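Local coordinates for Crov588 (Cafeteriavirus, PDB 6NYR), which is of unknown function but folds as a ring-like leucine-rich repeat protein built from many FNIP repeats, at residues L407-Q418 against L429-Q440. Numbering follows the deposited sequence.
Sequences LTYLELGHNFNQ and LVHLSFGCKFNQ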
loop_
_atom_site.group_PDB
_atom_site.type_symbol
_atom_site.label_atom_id
_atom_site.label_comp_id
_atom_site.label_asym_id
_atom_site.label_seq_id
_atom_site.Cartn_x
_atom_site.Cartn_y
_atom_site.Cartn_z
ATOM N N LEU A 407 -26.250 -9.326 8.929
ATOM C CA LEU A 407 -25.388 -8.233 8.501
ATOM C C LEU A 407 -24.570 -7.691 9.665
ATOM O O LEU A 407 -25.117 -7.342 10.715
ATOM C CB LEU A 407 -26.216 -7.102 7.898
ATOM C CG LEU A 407 -25.474 -6.134 6.975
ATOM C CD1 LEU A 407 -25.087 -6.822 5.667
ATOM C CD2 LEU A 407 -26.307 -4.882 6.724
ATOM N N THR A 408 -23.255 -7.605 9.471
ATOM C CA THR A 408 -22.375 -6.966 10.438
ATOM C C THR A 408 -21.769 -5.662 9.933
ATOM O O THR A 408 -21.354 -4.835 10.753
ATOM C CB THR A 408 -21.224 -7.909 10.824
ATOM O OG1 THR A 408 -20.448 -8.226 9.658
ATOM C CG2 THR A 408 -21.756 -9.191 11.447
ATOM N N TYR A 409 -21.722 -5.451 8.619
ATOM C CA TYR A 409 -21.050 -4.298 8.032
ATOM C C TYR A 409 -21.959 -3.668 6.987
ATOM O O TYR A 409 -22.266 -4.295 5.968
ATOM C CB TYR A 409 -19.715 -4.713 7.392
ATOM C CG TYR A 409 -18.948 -3.582 6.748
ATOM C CD1 TYR A 409 -19.301 -3.103 5.490
ATOM C CD2 TYR A 409 -17.858 -3.003 7.384
ATOM C CE1 TYR A 409 -18.606 -2.070 4.896
ATOM C CE2 TYR A 409 -17.151 -1.970 6.792
ATOM C CZ TYR A 409 -17.531 -1.509 5.549
ATOM O OH TYR A 409 -16.837 -0.482 4.952
ATOM N N LEU A 410 -22.370 -2.428 7.226
ATOM C CA LEU A 410 -23.180 -1.679 6.277
ATOM C C LEU A 410 -22.479 -0.364 5.963
ATOM O O LEU A 410 -22.189 0.425 6.870
ATOM C CB LEU A 410 -24.585 -1.425 6.819
ATOM C CG LEU A 410 -25.465 -0.610 5.869
ATOM C CD1 LEU A 410 -25.539 -1.300 4.511
ATOM C CD2 LEU A 410 -26.853 -0.417 6.445
ATOM N N GLU A 411 -22.204 -0.139 4.683
ATOM C CA GLU A 411 -21.638 1.110 4.190
ATOM C C GLU A 411 -22.624 1.735 3.212
ATOM O O GLU A 411 -22.934 1.138 2.175
ATOM C CB GLU A 411 -20.286 0.857 3.520
ATOM C CG GLU A 411 -19.699 2.047 2.784
ATOM C CD GLU A 411 -18.336 1.740 2.186
ATOM O OE1 GLU A 411 -17.924 0.559 2.215
ATOM O OE2 GLU A 411 -17.676 2.677 1.696
ATOM N N LEU A 412 -23.119 2.923 3.547
ATOM C CA LEU A 412 -23.986 3.683 2.662
ATOM C C LEU A 412 -23.153 4.706 1.889
ATOM O O LEU A 412 -22.167 5.247 2.393
ATOM C CB LEU A 412 -25.093 4.411 3.425
ATOM C CG LEU A 412 -26.306 3.699 4.012
ATOM C CD1 LEU A 412 -26.864 2.671 3.018
ATOM C CD2 LEU A 412 -26.023 3.052 5.354
ATOM N N GLY A 413 -23.565 4.968 0.649
ATOM C CA GLY A 413 -22.761 5.717 -0.296
ATOM C C GLY A 413 -23.038 7.212 -0.300
ATOM O O GLY A 413 -23.793 7.746 0.513
ATOM N N HIS A 414 -22.411 7.889 -1.268
ATOM C CA HIS A 414 -22.402 9.348 -1.317
ATOM C C HIS A 414 -23.791 9.953 -1.163
ATOM O O HIS A 414 -23.994 10.871 -0.360
ATOM C CB HIS A 414 -21.765 9.808 -2.632
ATOM C CG HIS A 414 -21.442 11.269 -2.676
ATOM N ND1 HIS A 414 -22.372 12.231 -3.010
ATOM C CD2 HIS A 414 -20.288 11.931 -2.428
ATOM C CE1 HIS A 414 -21.803 13.422 -2.965
ATOM N NE2 HIS A 414 -20.540 13.269 -2.614
ATOM N N ASN A 415 -24.757 9.478 -1.947
ATOM C CA ASN A 415 -26.027 10.182 -2.052
ATOM C C ASN A 415 -27.088 9.714 -1.067
ATOM O O ASN A 415 -28.156 10.332 -1.004
ATOM C CB ASN A 415 -26.610 10.045 -3.470
ATOM C CG ASN A 415 -25.803 10.780 -4.515
ATOM O OD1 ASN A 415 -24.875 11.526 -4.190
ATOM N ND2 ASN A 415 -26.158 10.586 -5.779
ATOM N N PHE A 416 -26.847 8.648 -0.308
ATOM C CA PHE A 416 -27.907 8.135 0.547
ATOM C C PHE A 416 -28.291 9.185 1.585
ATOM O O PHE A 416 -27.445 9.652 2.354
ATOM C CB PHE A 416 -27.486 6.849 1.246
ATOM C CG PHE A 416 -28.579 6.252 2.085
ATOM C CD1 PHE A 416 -29.481 5.363 1.531
ATOM C CD2 PHE A 416 -28.727 6.612 3.416
ATOM C CE1 PHE A 416 -30.499 4.824 2.292
ATOM C CE2 PHE A 416 -29.740 6.079 4.180
ATOM C CZ PHE A 416 -30.630 5.183 3.619
ATOM N N ASN A 417 -29.571 9.542 1.614
ATOM C CA ASN A 417 -30.077 10.513 2.576
ATOM C C ASN A 417 -31.564 10.263 2.817
ATOM O O ASN A 417 -32.392 11.171 2.740
ATOM C CB ASN A 417 -29.831 11.940 2.086
ATOM C CG ASN A 417 -30.170 12.983 3.135
ATOM O OD1 ASN A 417 -30.148 12.705 4.337
ATOM N ND2 ASN A 417 -30.495 14.190 2.685
ATOM N N GLN A 418 -31.916 9.021 3.120
ATOM C CA GLN A 418 -33.279 8.664 3.482
ATOM C C GLN A 418 -33.365 8.478 4.992
ATOM O O GLN A 418 -32.362 8.247 5.672
ATOM C CB GLN A 418 -33.730 7.382 2.774
ATOM C CG GLN A 418 -33.666 7.440 1.260
ATOM C CD GLN A 418 -34.515 8.551 0.679
ATOM O OE1 GLN A 418 -35.585 8.873 1.198
ATOM N NE2 GLN A 418 -34.033 9.153 -0.400
ATOM N N LEU A 429 -25.459 -5.726 13.772
ATOM C CA LEU A 429 -24.611 -4.830 13.003
ATOM C C LEU A 429 -23.475 -4.310 13.873
ATOM O O LEU A 429 -23.696 -3.835 14.991
ATOM C CB LEU A 429 -25.429 -3.664 12.455
ATOM C CG LEU A 429 -24.747 -2.867 11.341
ATOM C CD1 LEU A 429 -24.746 -3.705 10.059
ATOM C CD2 LEU A 429 -25.414 -1.530 11.111
ATOM N N VAL A 430 -22.255 -4.406 13.357
ATOM C CA VAL A 430 -21.060 -3.993 14.071
ATOM C C VAL A 430 -20.488 -2.697 13.507
ATOM O O VAL A 430 -20.065 -1.821 14.266
ATOM C CB VAL A 430 -20.002 -5.120 14.041
ATOM C CG1 VAL A 430 -18.722 -4.681 14.737
ATOM C CG2 VAL A 430 -20.557 -6.384 14.682
ATOM N N HIS A 431 -20.472 -2.556 12.182
ATOM C CA HIS A 431 -19.902 -1.391 11.521
ATOM C C HIS A 431 -20.972 -0.700 10.689
ATOM O O HIS A 431 -21.598 -1.329 9.826
ATOM C CB HIS A 431 -18.721 -1.779 10.621
ATOM C CG HIS A 431 -17.454 -2.049 11.368
ATOM N ND1 HIS A 431 -17.194 -3.256 11.981
ATOM C CD2 HIS A 431 -16.371 -1.269 11.597
ATOM C CE1 HIS A 431 -16.007 -3.206 12.557
ATOM N NE2 HIS A 431 -15.489 -2.011 12.344
ATOM N N LEU A 432 -21.174 0.588 10.941
ATOM C CA LEU A 432 -22.123 1.393 10.186
ATOM C C LEU A 432 -21.428 2.666 9.730
ATOM O O LEU A 432 -20.847 3.389 10.545
ATOM C CB LEU A 432 -23.356 1.731 11.025
ATOM C CG LEU A 432 -24.381 2.626 10.325
ATOM C CD1 LEU A 432 -24.759 2.032 8.972
ATOM C CD2 LEU A 432 -25.612 2.827 11.187
ATOM N N SER A 433 -21.498 2.942 8.433
ATOM C CA SER A 433 -20.779 4.058 7.832
ATOM C C SER A 433 -21.727 4.809 6.913
ATOM O O SER A 433 -22.287 4.222 5.980
ATOM C CB SER A 433 -19.551 3.560 7.067
ATOM O OG SER A 433 -18.768 4.641 6.594
ATOM N N PHE A 434 -21.911 6.099 7.183
ATOM C CA PHE A 434 -22.742 6.965 6.359
ATOM C C PHE A 434 -21.875 7.789 5.415
ATOM O O PHE A 434 -20.787 8.237 5.787
ATOM C CB PHE A 434 -23.590 7.912 7.215
ATOM C CG PHE A 434 -24.713 7.236 7.938
ATOM C CD1 PHE A 434 -25.857 6.854 7.260
ATOM C CD2 PHE A 434 -24.631 6.992 9.300
ATOM C CE1 PHE A 434 -26.892 6.235 7.920
ATOM C CE2 PHE A 434 -25.666 6.373 9.967
ATOM C CZ PHE A 434 -26.796 5.993 9.278
ATOM N N GLY A 435 -22.379 8.003 4.202
ATOM C CA GLY A 435 -21.656 8.728 3.185
ATOM C C GLY A 435 -21.838 10.232 3.293
ATOM O O GLY A 435 -22.310 10.774 4.294
ATOM N N CYS A 436 -21.451 10.915 2.213
ATOM C CA CYS A 436 -21.403 12.374 2.213
ATOM C C CYS A 436 -22.731 12.983 2.648
ATOM O O CYS A 436 -22.779 13.785 3.588
ATOM C CB CYS A 436 -21.012 12.866 0.814
ATOM S SG CYS A 436 -20.941 14.660 0.600
ATOM N N LYS A 437 -23.819 12.604 1.983
ATOM C CA LYS A 437 -25.050 13.376 2.043
ATOM C C LYS A 437 -25.983 13.023 3.197
ATOM O O LYS A 437 -26.952 13.759 3.423
ATOM C CB LYS A 437 -25.837 13.217 0.736
ATOM C CG LYS A 437 -25.267 13.875 -0.506
ATOM C CD LYS A 437 -25.353 15.387 -0.353
ATOM C CE LYS A 437 -25.213 16.087 -1.688
ATOM N NZ LYS A 437 -26.548 15.985 -2.390
ATOM N N PHE A 438 -25.748 11.937 3.927
ATOM C CA PHE A 438 -26.709 11.548 4.951
ATOM C C PHE A 438 -26.829 12.637 6.012
ATOM O O PHE A 438 -25.826 13.088 6.576
ATOM C CB PHE A 438 -26.311 10.236 5.616
ATOM C CG PHE A 438 -27.260 9.811 6.703
ATOM C CD1 PHE A 438 -28.433 9.142 6.391
ATOM C CD2 PHE A 438 -26.992 10.100 8.030
ATOM C CE1 PHE A 438 -29.309 8.755 7.385
ATOM C CE2 PHE A 438 -27.867 9.715 9.027
ATOM C CZ PHE A 438 -29.025 9.044 8.705
ATOM N N ASN A 439 -28.066 13.049 6.288
ATOM C CA ASN A 439 -28.335 14.122 7.237
ATOM C C ASN A 439 -29.785 14.062 7.702
ATOM O O ASN A 439 -30.519 15.049 7.594
ATOM C CB ASN A 439 -28.028 15.478 6.598
ATOM C CG ASN A 439 -28.051 16.611 7.598
ATOM O OD1 ASN A 439 -27.961 16.390 8.804
ATOM N ND2 ASN A 439 -28.177 17.833 7.104
ATOM N N GLN A 440 -30.205 12.908 8.210
ATOM C CA GLN A 440 -31.530 12.716 8.779
ATOM C C GLN A 440 -31.404 12.468 10.277
ATOM O O GLN A 440 -30.371 12.016 10.775
ATOM C CB GLN A 440 -32.258 11.545 8.112
ATOM C CG GLN A 440 -32.366 11.640 6.602
ATOM C CD GLN A 440 -33.246 12.788 6.145
ATOM O OE1 GLN A 440 -34.134 13.238 6.874
ATOM N NE2 GLN A 440 -33.006 13.267 4.931
HETATM O O HOH W 1 -24.922 8.704 2.641
#
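Leu410 and Leu432 lie side by side on the buried face of two short parallel strands, 409-411 and 431-433, whose axes run 4.9 Å apart. CD1 of Leu432 does most of the touching: it rests against CB, CG and CD2 of Leu410 and comes within 4.0 Å of Leu412 CD2. Leu429 sends its CD1 in beneath the neighbouring strand, between Leu407 CD2 and Leu410 CB. Farther along, Phe416 and Phe438 point the same way, with Phe438 CD1 set at the edge of the Phe416 ring, 3.9 Å from its CD2. Phe434 CE1 sits over the centre of the Phe438 ring, while the backbone N of Gln440 covers the opposite face, so both faces of this ring are covered from within its own segment.

Backbone bonds lock the register, among them Leu410 N to His431 O and Leu412 N to Ser433 O. Thr408 O is gripped twice, by the amides of Val430 and His431. Past the strands, a water bridges Gly413 O and Phe416 O and weakly takes up Gly435 N. At the far end Asn417, its CG anti to the backbone N (chi1 -172°), presents OD1 to Asn439 N at 2.9 Å and to Gln440 NE2 at 3.0 Å, the two donors reaching it from opposite faces of its plane. Asn439 OD1 in turn accepts from Asn461 N and Gln462 NE2, and Asn395 OD1 receives Asn417 N and Gln418 NE2.

On the other strand face, lining the inside of the ring, packing is looser: Tyr409 CD2 comes nearest to His431 CB, at 3.6 Å. In the turn beyond the strands, exposed His414 lays one ring face on Cys436 CB in a CH-pi contact, its ring steadied in plane by ND1 to Asn415 OD1. Asparagines passing bonds from repeat to repeat, beside leucines and phenylalanines aligned in rows, are characteristic of leucine-rich repeat solenoids, here curved into a ring.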